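Local coordinates for aldehyde dehydrogenase (Burkholderia vietnamiensis, PDB 5KF0), which probably oxidises aldehydes to carboxylic acids, passing hydride to a nicotinamide cofactor, NAD+ or NADP+, at residues E30-K34 / I97-K101; V278-A282 / L313-T317; T225-F230 / K248-K252; Y306-R310 / I394-F398. All coordinates share one frame; numbering follows the deposited sequence.

Interaction 1: residues E30-K34 / I97-K101; sequences EVTDK and IEAGK
The C-terminal end of helix 88-99 is met here by the turn that follows edge strand 29-32, and K34 of that turn satisfies carbonyls in the final turn of the helix, those of I97 and E98. The backbone N of K34 donates to I97 O at 3.2 Å, nearly straight at the hydrogen (164°). I97 O also receives a weak bond from G100 N and a CA-H contact from D33 CA at 3.5 Å. G100 leaves the helix with positive phi, and K34 CB lies 3.8 Å from G100 N. The lysine chain then doubles back: bends at chi2 (-59°) and chi4 (-62°) fold it over the peptide of E98 until NZ donates to E98 O at 2.7 Å and to T32 O at 2.8 Å. R189 O is a further acceptor, so the ammonium lies among three backbone carbonyls, meeting those of T32 and E98 somewhat out of their planes. V31 CG1 rests on E98 CB at 3.8 Å, and I97 CG2 lies against D33 CB and its carboxylate, which itself bonds F35 N and S36 N and pairs with K326. E98 turns its carboxylate away to V192 N and G193 N at the start of helix 192-202. A positive group on carbonyls near a helix C-terminus should be favoured by the helix dipole; the K34 ammonium and N-H tie the small N-terminal sheet to helix 88-99 through main-chain oxygens.

Interaction 2: residues V278-A282 / L313-T317; sequences VDRLA and LVAKT. With MPD ((4S)-2-methyl-2,4-pentanediol), chain I.
V278 and L313 lie where helix 274-286, the crossover between parallel strands 263-266 and 298-302 of an alpha/beta sheet, packs against its neighbour, helix 306-319. The short axes pass 9.7 Å apart at -50°, near the value expected when i, i+4 ridges lie in each other's grooves. Along one helix V278 and A282, a turn apart, form the ridge, and L313 and K316 frame the hollow facing it. V278 CG1 is the main bump: it drops between the two, 3.8 Å from L313 CA and 3.7 Å from K316 CB. The complementary bump is the CD1 branch of L313, which enters the shallow pit outlined by V278, L281 and A282; it lies 4.1 Å from V278 CG1 and 4.3 Å from L281 CB. In L313, chi1 (-177°) carries CG across and chi2 turns CD1 to the other helix, although CB does not point there. The small A282 leaves room for the aliphatic part of K316, whose CG comes within 3.6 Å of A282 CB. Bent at chi2 (72°) and straight beyond, the lysine runs past V278 in the opposite sense to the valine's own branch and reaches the rim of the interface. Beneath, L281 and L313 both rest on I299 of strand 298-302, so the apolar part of the joint closes against the sheet. At the rim, K316 NZ forms a salt bridge with D279 OD1 through a weak hydrogen bond of 3.3 Å and donates to O4 of a pentanediol molecule, probably from the crystallisation liquor, at 3.0 Å.

Interaction 3: residues T225-F230 / K248-K252; sequences TTDERF and KAGKK
K252 brings its ammonium to the end of helix 222-226 and the turn after it by a coiled set of torsions: CG sits between the backbone N and the carbonyl carbon (chi1 59°), and the chain bends twice more, at chi3 (61°) and chi4 (61°). NZ thereby curls back to three main-chain oxygens, T225 O at 2.8 Å, D227 O at 2.9 Å and A249 O at 2.9 Å. The three are not used alike. NZ lies in the carbonyl plane of A249, whereas it stands above the planes of T225 and D227, well off their lone pairs. Three bonds grip the buried charge, and they tie the last turn of helix 222-226 and the residue after it to the loop that follows helix 239-248. F230 CB packs 3.5 Å from K252 CE, and T225 CG2 lies 3.7 Å from the carbonyl carbon of K248. The turn has its own brace: R229 holds the D227 carboxylate side-on through NE and NH2, while D227 OD1 also accepts R229 N in an Asx turn. At the surface one water joins E228 OE1 to K251 NZ, and K251 also pairs with D459 of the second subunit. In the Rossmann-like cofactor-binding part of the fold, the two segments lead into parallel neighbours, strands 232-236 and 253-257, and helix 239-248 makes the crossover between those strands. T225 and K252 both touch L233 of the first strand, F230 and R229 lean on I55 of helix 48-60, and K246 of the second subunit reaches G250 O and K252 O.

Interaction 4: residues Y306-R310 / I394-F398; sequences YDTLR and ILEKF
The ring of Y306, at the start of helix 306-319, leans across strand 392-398 and meets L395, E396 and K397 in three different ways. Its CG is anti to the backbone N (chi1 -175°), which carries the ring out from the helix toward the strand. K397 takes a face: its chain stays extended as far as chi3, bends there (-66°), and lays CE over the ring, 3.8 Å from the centroid in a CH-pi contact. The ammonium continues outward, away from the ring centre, with NZ 4.7 Å from the centroid in an off-centre cation-pi pair at the exposed margin; K397 also touches a crystal neighbour, so its pose may owe something to the lattice. At the ring edge, near its plane, E396 O approaches Y306 CE1 at 3.6 Å. The L395 and Y306 side chains approach from opposite directions and meet obliquely, with L395 CG 3.4 Å from Y306 OH. The phenol oxygen finds its polar partner elsewhere, in E375 OE1. The two methyls of L395 then divide the helix surface: CD1 slides past L309 CD2 at 4.2 Å, and CD2 lies against R310 CB and CG. No hydrogen bond links the two segments, whose axes run nearly antiparallel (163°), so packing round the Y306 ring and the L395 methyls, with K397 over the ring face, carries the joint. Strand 392-398 lies between the parallel strands 298-302 and 368-375 in the sheet; L309 and L395 both reach V301 on the former, while L309 also touches L274, V278 and L281 of helix 274-286.

Interactions 2 and 4 adjoin: both use helix 306-319, their centres are 11 Å apart, and L309 joins them, its CG lying 4.1 Å from V278 CG2 and its CD1 4.1 Å from L281 CD1. Interaction 3 lies on the far side of the chain's centre, about 45 Å from interaction 2 and 47 Å from interaction 4, centre to centre. Of interactions 1 and 3, the latter comes nearer the bound NADPH, the T225 side chain being about 5 Å from it, against about 10 Å for A99. Interactions 1 and 3 both fold a lysine amine onto backbone carbonyls, yet their nearest atoms are about 21 Å apart.

Interaction 1: residues E30-K34 / I97-K101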
loop_
_atom_site.group_PDB
_atom_site.type_symbol
_atom_site.label_atom_id
_atom_site.label_comp_id
_atom_site.label_asym_id
_atom_site.label_seq_id
_atom_site.Cartn_x
_atom_site.Cartn_y
_atom_site.Cartn_z
ATOM N N GLU A 30 -47.533 -0.571 7.867
ATOM C CA GLU A 30 -48.018 0.546 7.068
ATOM C C GLU A 30 -46.912 1.582 6.921
ATOM O O GLU A 30 -46.281 1.970 7.908
ATOM C CB GLU A 30 -49.250 1.174 7.721
ATOM C CG GLU A 30 -50.429 0.218 7.830
ATOM C CD GLU A 30 -51.695 0.895 8.321
ATOM O OE1 GLU A 30 -51.605 1.803 9.171
ATOM O OE2 GLU A 30 -52.783 0.518 7.842
ATOM N N VAL A 31 -46.682 2.035 5.693
ATOM C CA VAL A 31 -45.680 3.058 5.400
ATOM C C VAL A 31 -46.427 4.307 4.954
ATOM O O VAL A 31 -47.142 4.276 3.946
ATOM C CB VAL A 31 -44.695 2.589 4.320
ATOM C CG1 VAL A 31 -43.652 3.677 4.029
ATOM C CG2 VAL A 31 -44.037 1.266 4.728
ATOM N N THR A 32 -46.278 5.400 5.700
ATOM C CA THR A 32 -46.991 6.628 5.375
ATOM C C THR A 32 -46.177 7.523 4.453
ATOM O O THR A 32 -44.941 7.521 4.462
ATOM C CB THR A 32 -47.333 7.426 6.633
ATOM O OG1 THR A 32 -46.113 7.772 7.308
ATOM C CG2 THR A 32 -48.252 6.618 7.550
ATOM N N ASP A 33 -46.897 8.299 3.649
ATOM C CA ASP A 33 -46.327 9.470 3.004
ATOM C C ASP A 33 -46.081 10.521 4.082
ATOM O O ASP A 33 -47.012 10.926 4.781
ATOM C CB ASP A 33 -47.295 9.965 1.923
ATOM C CG ASP A 33 -46.792 11.183 1.160
ATOM O OD1 ASP A 33 -46.308 12.153 1.779
ATOM O OD2 ASP A 33 -46.936 11.195 -0.081
ATOM N N LYS A 34 -44.822 10.917 4.268
ATOM C CA LYS A 34 -44.499 11.751 5.416
ATOM C C LYS A 34 -44.955 13.199 5.255
ATOM O O LYS A 34 -44.880 13.971 6.215
ATOM C CB LYS A 34 -42.995 11.689 5.689
ATOM C CG LYS A 34 -42.476 10.265 5.939
ATOM C CD LYS A 34 -43.188 9.605 7.137
ATOM C CE LYS A 34 -42.648 8.189 7.422
ATOM N NZ LYS A 34 -42.874 7.262 6.260
ATOM N N ILE A 97 -41.580 9.855 -1.122
ATOM C CA ILE A 97 -42.804 9.562 -0.388
ATOM C C ILE A 97 -42.484 9.104 1.031
ATOM O O ILE A 97 -42.962 9.690 2.011
ATOM C CB ILE A 97 -43.636 8.514 -1.144
ATOM C CG1 ILE A 97 -44.129 9.095 -2.466
ATOM C CG2 ILE A 97 -44.828 8.056 -0.292
ATOM C CD1 ILE A 97 -44.704 8.041 -3.395
ATOM N N GLU A 98 -41.682 8.041 1.164
ATOM C CA GLU A 98 -41.565 7.389 2.463
ATOM C C GLU A 98 -40.667 8.147 3.434
ATOM O O GLU A 98 -40.804 7.960 4.648
ATOM C CB GLU A 98 -41.063 5.941 2.307
ATOM C CG GLU A 98 -39.609 5.751 1.918
ATOM C CD GLU A 98 -39.238 4.272 1.838
ATOM O OE1 GLU A 98 -39.985 3.450 2.413
ATOM O OE2 GLU A 98 -38.216 3.934 1.194
ATOM N N ALA A 99 -39.738 8.970 2.943
ATOM C CA ALA A 99 -38.928 9.797 3.828
ATOM C C ALA A 99 -39.361 11.253 3.831
ATOM O O ALA A 99 -38.831 12.038 4.625
ATOM C CB ALA A 99 -37.441 9.704 3.454
ATOM N N GLY A 100 -40.313 11.632 2.984
ATOM C CA GLY A 100 -40.673 13.034 2.861
ATOM C C GLY A 100 -39.534 13.890 2.355
ATOM O O GLY A 100 -39.489 15.091 2.638
ATOM N N LYS A 101 -38.623 13.303 1.593
ATOM C CA LYS A 101 -37.396 13.973 1.170
ATOM C C LYS A 101 -37.640 14.743 -0.126
ATOM O O LYS A 101 -38.141 14.164 -1.099
ATOM C CB LYS A 101 -36.277 12.944 0.984
ATOM C CG LYS A 101 -34.922 13.514 0.574
ATOM C CD LYS A 101 -33.855 12.396 0.648
ATOM C CE LYS A 101 -32.454 12.911 0.341
ATOM N NZ LYS A 101 -31.437 12.143 1.156
#

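Interaction 2: residues V278-A282 / L313-T317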
loop_
_atom_site.group_PDB
_atom_site.type_symbol
_atom_site.label_atom_id
_atom_site.label_comp_id
_atom_site.label_asym_id
_atom_site.label_seq_id
_atom_site.Cartn_x
_atom_site.Cartn_y
_atom_site.Cartn_z
ATOM N N VAL A 278 -22.006 31.349 2.600
ATOM C CA VAL A 278 -23.400 31.394 3.031
ATOM C C VAL A 278 -24.231 30.351 2.295
ATOM O O VAL A 278 -25.081 29.685 2.898
ATOM C CB VAL A 278 -23.952 32.819 2.843
ATOM C CG1 VAL A 278 -25.483 32.829 2.876
ATOM C CG2 VAL A 278 -23.374 33.733 3.915
ATOM N N ASP A 279 -23.987 30.169 0.991
ATOM C CA ASP A 279 -24.736 29.162 0.243
ATOM C C ASP A 279 -24.473 27.762 0.790
ATOM O O ASP A 279 -25.406 26.967 0.951
ATOM C CB ASP A 279 -24.390 29.242 -1.243
ATOM C CG ASP A 279 -25.229 28.296 -2.083
ATOM O OD1 ASP A 279 -26.452 28.522 -2.194
ATOM O OD2 ASP A 279 -24.665 27.327 -2.628
ATOM N N ARG A 280 -23.212 27.457 1.125
ATOM C CA ARG A 280 -22.892 26.125 1.634
ATOM C C ARG A 280 -23.378 25.939 3.069
ATOM O O ARG A 280 -23.794 24.836 3.448
ATOM C CB ARG A 280 -21.385 25.875 1.530
ATOM C CG ARG A 280 -20.868 25.885 0.079
ATOM C CD ARG A 280 -21.654 24.888 -0.749
ATOM N NE ARG A 280 -21.286 23.516 -0.410
ATOM C CZ ARG A 280 -21.977 22.437 -0.761
ATOM N NH1 ARG A 280 -23.112 22.562 -1.449
ATOM N NH2 ARG A 280 -21.533 21.232 -0.415
ATOM N N LEU A 281 -23.338 27.002 3.883
ATOM C CA LEU A 281 -23.901 26.913 5.233
ATOM C C LEU A 281 -25.397 26.619 5.183
ATOM O O LEU A 281 -25.897 25.766 5.927
ATOM C CB LEU A 281 -23.644 28.212 6.003
ATOM C CG LEU A 281 -22.192 28.523 6.377
ATOM C CD1 LEU A 281 -22.068 29.960 6.877
ATOM C CD2 LEU A 281 -21.711 27.534 7.450
ATOM N N ALA A 282 -26.124 27.311 4.307
ATOM C CA ALA A 282 -27.557 27.071 4.180
ATOM C C ALA A 282 -27.833 25.662 3.674
ATOM O O ALA A 282 -28.736 24.980 4.173
ATOM C CB ALA A 282 -28.178 28.122 3.255
ATOM N N LEU A 313 -26.727 35.383 5.672
ATOM C CA LEU A 313 -27.285 34.081 6.018
ATOM C C LEU A 313 -28.753 34.197 6.427
ATOM O O LEU A 313 -29.555 33.305 6.128
ATOM C CB LEU A 313 -26.452 33.437 7.124
ATOM C CG LEU A 313 -26.884 32.035 7.536
ATOM C CD1 LEU A 313 -26.861 31.095 6.341
ATOM C CD2 LEU A 313 -25.974 31.513 8.634
ATOM N N VAL A 314 -29.123 35.287 7.101
ATOM C CA VAL A 314 -30.533 35.518 7.411
ATOM C C VAL A 314 -31.340 35.624 6.121
ATOM O O VAL A 314 -32.398 34.996 5.971
ATOM C CB VAL A 314 -30.690 36.771 8.294
ATOM C CG1 VAL A 314 -32.134 37.271 8.301
ATOM C CG2 VAL A 314 -30.218 36.472 9.712
ATOM N N ALA A 315 -30.828 36.382 5.147
ATOM C CA ALA A 315 -31.549 36.529 3.885
ATOM C C ALA A 315 -31.631 35.203 3.141
ATOM O O ALA A 315 -32.687 34.849 2.595
ATOM C CB ALA A 315 -30.871 37.585 3.014
ATOM N N LYS A 316 -30.524 34.456 3.101
ATOM C CA LYS A 316 -30.531 33.166 2.422
ATOM C C LYS A 316 -31.497 32.202 3.098
ATOM O O LYS A 316 -32.290 31.532 2.423
ATOM C CB LYS A 316 -29.111 32.591 2.386
ATOM C CG LYS A 316 -28.989 31.249 1.670
ATOM C CD LYS A 316 -29.152 31.424 0.171
ATOM C CE LYS A 316 -29.062 30.103 -0.566
ATOM N NZ LYS A 316 -29.164 30.325 -2.036
ATOM N N THR A 317 -31.472 32.152 4.435
ATOM C CA THR A 317 -32.344 31.236 5.172
ATOM C C THR A 317 -33.812 31.561 4.927
ATOM O O THR A 317 -34.636 30.659 4.735
ATOM C CB THR A 317 -32.020 31.299 6.668
ATOM O OG1 THR A 317 -30.665 30.885 6.879
ATOM C CG2 THR A 317 -32.951 30.392 7.483
HETATM C C1 MPD I . -30.286 24.561 -3.642
HETATM C C2 MPD I . -31.005 25.857 -3.287
HETATM O O2 MPD I . -32.431 25.590 -3.262
HETATM C CM MPD I . -30.751 26.928 -4.341
HETATM C C3 MPD I . -30.591 26.336 -1.899
HETATM C C4 MPD I . -29.080 26.294 -1.692
HETATM O O4 MPD I . -28.477 27.400 -2.321
HETATM C C5 MPD I . -28.756 26.332 -0.206
#

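Interaction 3: residues T225-F230 / K248-K252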
loop_
_atom_site.group_PDB
_atom_site.type_symbol
_atom_site.label_atom_id
_atom_site.label_comp_id
_atom_site.label_asym_id
_atom_site.label_seq_id
_atom_site.Cartn_x
_atom_site.Cartn_y
_atom_site.Cartn_z
ATOM N N THR A 225 -29.109 -8.016 17.063
ATOM C CA THR A 225 -27.983 -7.683 17.927
ATOM C C THR A 225 -27.404 -8.896 18.647
ATOM O O THR A 225 -26.172 -9.027 18.748
ATOM C CB THR A 225 -28.414 -6.628 18.950
ATOM O OG1 THR A 225 -28.737 -5.407 18.264
ATOM C CG2 THR A 225 -27.310 -6.360 19.989
ATOM N N THR A 226 -28.250 -9.801 19.142
ATOM C CA THR A 226 -27.781 -10.819 20.081
ATOM C C THR A 226 -27.490 -12.185 19.461
ATOM O O THR A 226 -26.786 -12.978 20.091
ATOM C CB THR A 226 -28.794 -11.009 21.227
ATOM O OG1 THR A 226 -30.028 -11.543 20.718
ATOM C CG2 THR A 226 -29.073 -9.677 21.924
ATOM N N ASP A 227 -28.008 -12.510 18.276
ATOM C CA ASP A 227 -27.789 -13.864 17.768
ATOM C C ASP A 227 -26.299 -14.104 17.525
ATOM O O ASP A 227 -25.628 -13.320 16.845
ATOM C CB ASP A 227 -28.586 -14.105 16.483
ATOM C CG ASP A 227 -28.731 -15.584 16.166
ATOM O OD1 ASP A 227 -27.714 -16.213 15.806
ATOM O OD2 ASP A 227 -29.855 -16.118 16.283
ATOM N N GLU A 228 -25.772 -15.190 18.106
ATOM C CA GLU A 228 -24.335 -15.421 18.027
ATOM C C GLU A 228 -23.880 -15.939 16.671
ATOM O O GLU A 228 -22.669 -16.020 16.437
ATOM C CB GLU A 228 -23.889 -16.396 19.119
ATOM C CG GLU A 228 -24.303 -17.829 18.875
ATOM C CD GLU A 228 -23.627 -18.804 19.828
ATOM O OE1 GLU A 228 -22.873 -18.349 20.721
ATOM O OE2 GLU A 228 -23.850 -20.026 19.682
ATOM N N ARG A 229 -24.803 -16.290 15.771
ATOM C CA ARG A 229 -24.394 -16.719 14.437
ATOM C C ARG A 229 -23.953 -15.553 13.564
ATOM O O ARG A 229 -23.232 -15.767 12.577
ATOM C CB ARG A 229 -25.531 -17.494 13.772
ATOM C CG ARG A 229 -25.798 -18.830 14.461
ATOM C CD ARG A 229 -27.098 -19.472 13.983
ATOM N NE ARG A 229 -28.259 -18.668 14.362
ATOM C CZ ARG A 229 -29.506 -18.937 13.995
ATOM N NH1 ARG A 229 -29.758 -20.005 13.243
ATOM N NH2 ARG A 229 -30.501 -18.142 14.379
ATOM N N PHE A 230 -24.373 -14.332 13.900
ATOM C CA PHE A 230 -23.849 -13.141 13.251
ATOM C C PHE A 230 -22.431 -12.888 13.750
ATOM O O PHE A 230 -22.193 -12.892 14.961
ATOM C CB PHE A 230 -24.713 -11.923 13.583
ATOM C CG PHE A 230 -26.027 -11.830 12.834
ATOM C CD1 PHE A 230 -26.072 -11.825 11.448
ATOM C CD2 PHE A 230 -27.215 -11.631 13.542
ATOM C CE1 PHE A 230 -27.283 -11.665 10.777
ATOM C CE2 PHE A 230 -28.428 -11.484 12.878
ATOM C CZ PHE A 230 -28.466 -11.511 11.493
ATOM N N LYS A 248 -25.065 -5.146 24.187
ATOM C CA LYS A 248 -25.829 -6.386 24.107
ATOM C C LYS A 248 -25.327 -7.325 23.016
ATOM O O LYS A 248 -25.888 -8.413 22.845
ATOM C CB LYS A 248 -27.312 -6.081 23.853
ATOM C CG LYS A 248 -28.024 -5.312 24.949
ATOM C CD LYS A 248 -29.393 -4.877 24.445
ATOM C CE LYS A 248 -30.378 -4.674 25.577
ATOM N NZ LYS A 248 -30.846 -5.981 26.122
ATOM N N ALA A 249 -24.295 -6.929 22.274
ATOM C CA ALA A 249 -23.939 -7.633 21.045
ATOM C C ALA A 249 -23.286 -8.987 21.285
ATOM O O ALA A 249 -23.279 -9.820 20.372
ATOM C CB ALA A 249 -22.993 -6.772 20.209
ATOM N N GLY A 250 -22.729 -9.229 22.467
ATOM C CA GLY A 250 -22.033 -10.488 22.671
ATOM C C GLY A 250 -20.662 -10.513 22.013
ATOM O O GLY A 250 -19.946 -9.506 22.024
ATOM N N LYS A 251 -20.296 -11.646 21.409
ATOM C CA LYS A 251 -18.936 -11.821 20.896
ATOM C C LYS A 251 -18.673 -11.119 19.570
ATOM O O LYS A 251 -17.502 -10.857 19.246
ATOM C CB LYS A 251 -18.633 -13.312 20.732
ATOM C CG LYS A 251 -18.722 -14.110 22.028
ATOM C CD LYS A 251 -18.324 -15.580 21.805
ATOM C CE LYS A 251 -18.394 -16.387 23.101
ATOM N NZ LYS A 251 -18.337 -17.859 22.831
ATOM N N LYS A 252 -19.711 -10.829 18.793
ATOM C CA LYS A 252 -19.523 -10.322 17.439
ATOM C C LYS A 252 -18.794 -8.981 17.436
ATOM O O LYS A 252 -18.847 -8.204 18.395
ATOM C CB LYS A 252 -20.879 -10.167 16.738
ATOM C CG LYS A 252 -21.831 -9.207 17.464
ATOM C CD LYS A 252 -23.191 -9.034 16.766
ATOM C CE LYS A 252 -23.962 -10.353 16.653
ATOM N NZ LYS A 252 -24.298 -11.011 17.959
HETATM O O HOH W 1 -20.673 -19.068 21.642
#

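Interaction 4: residues Y306-R310 / I394-F398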
loop_
_atom_site.group_PDB
_atom_site.type_symbol
_atom_site.label_atom_id
_atom_site.label_comp_id
_atom_site.label_asym_id
_atom_site.label_seq_id
_atom_site.Cartn_x
_atom_site.Cartn_y
_atom_site.Cartn_z
ATOM N N TYR A 306 -18.647 38.751 11.127
ATOM C CA TYR A 306 -19.876 38.219 11.705
ATOM C C TYR A 306 -21.117 38.964 11.217
ATOM O O TYR A 306 -22.100 38.338 10.798
ATOM C CB TYR A 306 -19.782 38.264 13.230
ATOM C CG TYR A 306 -20.954 37.625 13.946
ATOM C CD1 TYR A 306 -20.913 36.290 14.338
ATOM C CD2 TYR A 306 -22.099 38.362 14.240
ATOM C CE1 TYR A 306 -21.973 35.706 14.999
ATOM C CE2 TYR A 306 -23.165 37.784 14.892
ATOM C CZ TYR A 306 -23.098 36.457 15.269
ATOM O OH TYR A 306 -24.163 35.883 15.924
ATOM N N ASP A 307 -21.107 40.298 11.278
ATOM C CA ASP A 307 -22.321 41.045 10.949
ATOM C C ASP A 307 -22.693 40.893 9.479
ATOM O O ASP A 307 -23.877 40.752 9.144
ATOM C CB ASP A 307 -22.156 42.521 11.297
ATOM C CG ASP A 307 -22.135 42.770 12.783
ATOM O OD1 ASP A 307 -22.468 41.851 13.554
ATOM O OD2 ASP A 307 -21.796 43.902 13.181
ATOM N N THR A 308 -21.703 40.921 8.583
ATOM C CA THR A 308 -22.018 40.783 7.162
ATOM C C THR A 308 -22.491 39.370 6.837
ATOM O O THR A 308 -23.471 39.189 6.099
ATOM C CB THR A 308 -20.807 41.155 6.315
ATOM O OG1 THR A 308 -20.436 42.506 6.606
ATOM C CG2 THR A 308 -21.149 41.044 4.841
ATOM N N LEU A 309 -21.806 38.358 7.366
ATOM C CA LEU A 309 -22.265 36.989 7.156
ATOM C C LEU A 309 -23.666 36.796 7.724
ATOM O O LEU A 309 -24.515 36.158 7.093
ATOM C CB LEU A 309 -21.289 35.993 7.784
ATOM C CG LEU A 309 -21.619 34.519 7.540
ATOM C CD1 LEU A 309 -20.343 33.684 7.425
ATOM C CD2 LEU A 309 -22.499 33.950 8.648
ATOM N N ARG A 310 -23.919 37.332 8.919
ATOM C CA ARG A 310 -25.233 37.172 9.533
ATOM C C ARG A 310 -26.329 37.719 8.628
ATOM O O ARG A 310 -27.340 37.047 8.391
ATOM C CB ARG A 310 -25.276 37.858 10.900
ATOM C CG ARG A 310 -26.647 37.778 11.571
ATOM C CD ARG A 310 -26.640 38.446 12.940
ATOM N NE ARG A 310 -26.406 39.886 12.843
ATOM C CZ ARG A 310 -26.102 40.665 13.875
ATOM N NH1 ARG A 310 -25.990 40.150 15.090
ATOM N NH2 ARG A 310 -25.909 41.965 13.686
ATOM N N ILE A 394 -27.398 27.319 14.779
ATOM C CA ILE A 394 -27.033 28.344 15.745
ATOM C C ILE A 394 -25.788 29.058 15.241
ATOM O O ILE A 394 -24.849 28.441 14.719
ATOM C CB ILE A 394 -26.830 27.774 17.169
ATOM C CG1 ILE A 394 -25.550 26.943 17.279
ATOM C CG2 ILE A 394 -28.047 26.961 17.594
ATOM C CD1 ILE A 394 -24.378 27.705 17.868
ATOM N N LEU A 395 -25.802 30.380 15.385
ATOM C CA LEU A 395 -24.735 31.248 14.906
ATOM C C LEU A 395 -24.016 31.832 16.114
ATOM O O LEU A 395 -24.662 32.352 17.031
ATOM C CB LEU A 395 -25.308 32.365 14.026
ATOM C CG LEU A 395 -24.331 33.425 13.525
ATOM C CD1 LEU A 395 -23.356 32.803 12.560
ATOM C CD2 LEU A 395 -25.088 34.576 12.866
ATOM N N GLU A 396 -22.690 31.719 16.138
ATOM C CA GLU A 396 -21.916 32.268 17.244
ATOM C C GLU A 396 -20.615 32.858 16.703
ATOM O O GLU A 396 -20.233 32.631 15.549
ATOM C CB GLU A 396 -21.667 31.210 18.340
ATOM C CG GLU A 396 -21.086 29.876 17.849
ATOM C CD GLU A 396 -20.917 28.834 18.965
ATOM O OE1 GLU A 396 -20.986 29.199 20.164
ATOM O OE2 GLU A 396 -20.720 27.640 18.641
ATOM N N LYS A 397 -19.941 33.629 17.556
ATOM C CA LYS A 397 -18.842 34.509 17.176
ATOM C C LYS A 397 -17.558 34.074 17.877
ATOM O O LYS A 397 -17.596 33.640 19.031
ATOM C CB LYS A 397 -19.197 35.964 17.549
ATOM C CG LYS A 397 -18.198 37.032 17.125
ATOM C CD LYS A 397 -18.600 38.415 17.684
ATOM C CE LYS A 397 -19.893 38.909 17.071
ATOM N NZ LYS A 397 -20.180 40.327 17.453
ATOM N N PHE A 398 -16.414 34.198 17.197
ATOM C CA PHE A 398 -15.129 33.977 17.863
ATOM C C PHE A 398 -14.104 34.998 17.384
ATOM O O PHE A 398 -14.257 35.611 16.324
ATOM C CB PHE A 398 -14.585 32.556 17.631
ATOM C CG PHE A 398 -14.095 32.304 16.227
ATOM C CD1 PHE A 398 -12.748 32.465 15.900
ATOM C CD2 PHE A 398 -14.979 31.888 15.236
ATOM C CE1 PHE A 398 -12.298 32.223 14.597
ATOM C CE2 PHE A 398 -14.535 31.635 13.938
ATOM C CZ PHE A 398 -13.201 31.812 13.618
#